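PDB 6MLT: hemolysin-related protein, which is a secreted, calcium-binding matrix protein of Vibrio cholerae biofilms that probably binds carbohydrate through its beta-prism lectin domain and contributes to biofilm adhesion. Local coordinates for residues S28-A33 with V540-D545. Numbering follows the deposited sequence.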
ATOM      1  N   SER A  28      23.286  15.686 -22.296  1.00 23.29           N
ATOM      2  CA  SER A  28      22.501  15.411 -21.090  1.00 21.32           C
ATOM      3  C   SER A  28      21.743  14.115 -21.335  1.00 19.40           C
ATOM      4  O   SER A  28      20.593  14.117 -21.775  1.00 19.85           O
ATOM      5  CB  SER A  28      21.560  16.568 -20.782  1.00 22.39           C
ATOM      6  OG  SER A  28      20.798  16.319 -19.613  1.00 22.20           O
ATOM      7  N   ASN A  29      22.398  12.986 -21.058  1.00 20.87           N
ATOM      8  CA  ASN A  29      21.824  11.699 -21.435  1.00 22.07           C
ATOM      9  C   ASN A  29      21.997  10.634 -20.356  1.00 21.32           C
ATOM     10  O   ASN A  29      21.842   9.443 -20.650  1.00 22.79           O
ATOM     11  CB  ASN A  29      22.451  11.206 -22.743  1.00 22.65           C
ATOM     12  CG  ASN A  29      23.949  11.075 -22.646  1.00 23.54           C
ATOM     13  OD1 ASN A  29      24.526  11.231 -21.573  1.00 23.31           O
ATOM     14  ND2 ASN A  29      24.590  10.779 -23.766  1.00 27.61           N
ATOM     15  N   GLN A  30      22.317  11.028 -19.127  1.00 18.55           N
ATOM     16  CA  GLN A  30      22.444  10.121 -17.990  1.00 18.80           C
ATOM     17  C   GLN A  30      21.210  10.254 -17.109  1.00 18.10           C
ATOM     18  O   GLN A  30      20.674  11.355 -16.952  1.00 19.46           O
ATOM     19  CB  GLN A  30      23.690  10.452 -17.163  1.00 18.37           C
ATOM     20  CG  GLN A  30      24.986  10.587 -17.955  1.00 21.02           C
ATOM     21  CD  GLN A  30      25.548   9.244 -18.381  1.00 23.91           C
ATOM     22  OE1 GLN A  30      25.665   8.324 -17.575  1.00 23.79           O
ATOM     23  NE2 GLN A  30      25.895   9.124 -19.657  1.00 25.35           N
ATOM     24  N   VAL A  31      20.765   9.144 -16.522  1.00 16.56           N
ATOM     25  CA  VAL A  31      19.593   9.165 -15.647  1.00 15.22           C
ATOM     26  C   VAL A  31      19.893   8.345 -14.401  1.00 16.73           C
ATOM     27  O   VAL A  31      20.420   7.230 -14.491  1.00 17.62           O
ATOM     28  CB  VAL A  31      18.332   8.642 -16.364  1.00 15.54           C
ATOM     29  CG1 VAL A  31      17.109   8.839 -15.494  1.00 17.06           C
ATOM     30  CG2 VAL A  31      18.144   9.359 -17.696  1.00 15.76           C
ATOM     31  N   MET A  32      19.565   8.904 -13.228  1.00 17.05           N
ATOM     32  CA  MET A  32      19.822   8.215 -11.967  1.00 16.72           C
ATOM     33  C   MET A  32      18.728   8.501 -10.940  1.00 21.38           C
ATOM     34  O   MET A  32      18.981   8.445  -9.732  1.00 22.16           O
ATOM     35  CB  MET A  32      21.215   8.604 -11.427  1.00 18.67           C
ATOM     36  CG  MET A  32      21.755   7.668 -10.342  1.00 20.84           C
ATOM     37  SD  MET A  32      23.570   7.618 -10.288  1.00 21.97           S
ATOM     38  CE  MET A  32      23.965   9.366 -10.126  1.00 22.32           C
ATOM     39  N   ALA A  33      17.513   8.794 -11.402  1.00 18.85           N
ATOM     40  CA  ALA A  33      16.353   8.953 -10.539  1.00 19.14           C
ATOM     41  C   ALA A  33      15.215   8.109 -11.092  1.00 18.94           C
ATOM     42  O   ALA A  33      15.113   7.892 -12.304  1.00 19.23           O
ATOM     43  CB  ALA A  33      15.915  10.421 -10.425  1.00 18.71           C
ATOM     44  N   VAL A 540      16.250   3.054 -15.488  1.00 18.55           N
ATOM     45  CA  VAL A 540      17.130   4.145 -15.889  1.00 16.84           C
ATOM     46  C   VAL A 540      18.576   3.697 -15.724  1.00 18.19           C
ATOM     47  O   VAL A 540      18.885   2.811 -14.922  1.00 16.20           O
ATOM     48  CB  VAL A 540      16.832   5.423 -15.078  1.00 17.59           C
ATOM     49  CG1 VAL A 540      15.364   5.793 -15.217  1.00 18.12           C
ATOM     50  CG2 VAL A 540      17.203   5.231 -13.606  1.00 18.66           C
ATOM     51  N   ALA A 541      19.464   4.312 -16.501  1.00 15.70           N
ATOM     52  CA  ALA A 541      20.851   3.882 -16.549  1.00 17.35           C
ATOM     53  C   ALA A 541      21.767   5.077 -16.745  1.00 17.39           C
ATOM     54  O   ALA A 541      21.377   6.108 -17.310  1.00 19.75           O
ATOM     55  CB  ALA A 541      21.087   2.867 -17.672  1.00 17.25           C
ATOM     56  N   ASN A 542      23.002   4.913 -16.277  1.00 16.75           N
ATOM     57  CA  ASN A 542      24.053   5.894 -16.475  1.00 18.49           C
ATOM     58  C   ASN A 542      25.379   5.156 -16.512  1.00 17.91           C
ATOM     59  O   ASN A 542      25.523   4.080 -15.920  1.00 18.10           O
ATOM     60  CB  ASN A 542      24.043   6.953 -15.370  1.00 17.56           C
ATOM     61  CG  ASN A 542      24.099   6.339 -13.990  1.00 19.18           C
ATOM     62  OD1 ASN A 542      25.177   6.008 -13.490  1.00 20.12           O
ATOM     63  ND2 ASN A 542      22.936   6.169 -13.369  1.00 17.45           N
ATOM     64  N   ASP A 543      26.352   5.747 -17.206  1.00 18.39           N
ATOM     65  CA  ASP A 543      27.635   5.089 -17.413  1.00 19.08           C
ATOM     66  C   ASP A 543      28.804   6.052 -17.250  1.00 20.60           C
ATOM     67  O   ASP A 543      29.885   5.817 -17.806  1.00 20.89           O
ATOM     68  CB  ASP A 543      27.693   4.423 -18.796  1.00 20.65           C
ATOM     69  CG  ASP A 543      27.422   5.391 -19.935  1.00 26.76           C
ATOM     70  OD1 ASP A 543      27.371   6.615 -19.692  1.00 24.86           O
ATOM     71  OD2 ASP A 543      27.262   4.914 -21.084  1.00 27.13           O
ATOM     72  N   TYR A 544      28.617   7.121 -16.471  1.00 21.72           N
ATOM     73  CA  TYR A 544      29.688   8.090 -16.264  1.00 23.17           C
ATOM     74  C   TYR A 544      30.812   7.513 -15.411  1.00 24.31           C
ATOM     75  O   TYR A 544      31.951   7.970 -15.513  1.00 23.90           O
ATOM     76  CB  TYR A 544      29.140   9.365 -15.604  1.00 22.65           C
ATOM     77  CG  TYR A 544      28.623   9.130 -14.201  1.00 21.40           C
ATOM     78  CD1 TYR A 544      29.478   9.169 -13.100  1.00 20.48           C
ATOM     79  CD2 TYR A 544      27.283   8.848 -13.977  1.00 22.71           C
ATOM     80  CE1 TYR A 544      29.007   8.938 -11.821  1.00 19.77           C
ATOM     81  CE2 TYR A 544      26.806   8.615 -12.707  1.00 22.40           C
ATOM     82  CZ  TYR A 544      27.672   8.659 -11.630  1.00 22.68           C
ATOM     83  OH  TYR A 544      27.196   8.416 -10.358  1.00 25.14           O
ATOM     84  N   ASP A 545      30.520   6.527 -14.562  1.00 22.72           N
ATOM     85  CA  ASP A 545      31.493   5.995 -13.614  1.00 23.62           C
ATOM     86  C   ASP A 545      32.142   4.729 -14.165  1.00 25.93           C
ATOM     87  O   ASP A 545      31.458   3.844 -14.688  1.00 24.45           O
ATOM     88  CB  ASP A 545      30.825   5.699 -12.268  1.00 24.31           C
ATOM     89  CG  ASP A 545      31.824   5.342 -11.174  1.00 32.72           C
ATOM     90  OD1 ASP A 545      32.462   4.273 -11.261  1.00 33.85           O
ATOM     91  OD2 ASP A 545      31.971   6.139 -10.222  1.00 35.97           O
TER
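The amide of Q30 reads both the backbone and the side chain of D543, a task suited to glutamine, which offers an acceptor and a donor on one flat group. Q30 OE1 accepts the D543 N-H at 2.7 Å, in the carbonyl plane, and Q30 NE2 donates to D543 OD1 at 2.9 Å. The chain bends at chi2 (-76°), which turns CD back toward D543, and amide and carboxylate lie 27° apart. NE2 also donates to N29 OD1, so both ends of the amide are engaged and its rotation is fixed; D543 OD2 is taken by H552.

Farther along, V31 N donates to A541 O at 3.2 Å. The side chain of N542, next to A541, completes the pairing: ND2 gives V31 O a nearly straight bond of 3.0 Å, approaching from above the carbonyl plane. N542 is itself held by G518 N at OD1 and by S517 OG at ND2, so these buried polar atoms have partners.

The apolar contacts lie beside these bonds. V31 CG1 presses on V540 CB at 3.5 Å, tight for two carbons, and beta-branched valines fill this buried place compactly. M32, long and flexible, bends at chi3 (54°) to bring CE within 3.9 Å of Y544 CE2, while SD sits at the ring edge in a Met-aromatic contact.

N29 and Q30 form a classic beta bulge opposite F62. The contact joins strand 28-30, paired with 56-63, to the end of strand 536-541, which pairs with 553-559 and 525-527, consistent with neighbouring beta-propeller blades, one completed by N-terminal strand 13-19.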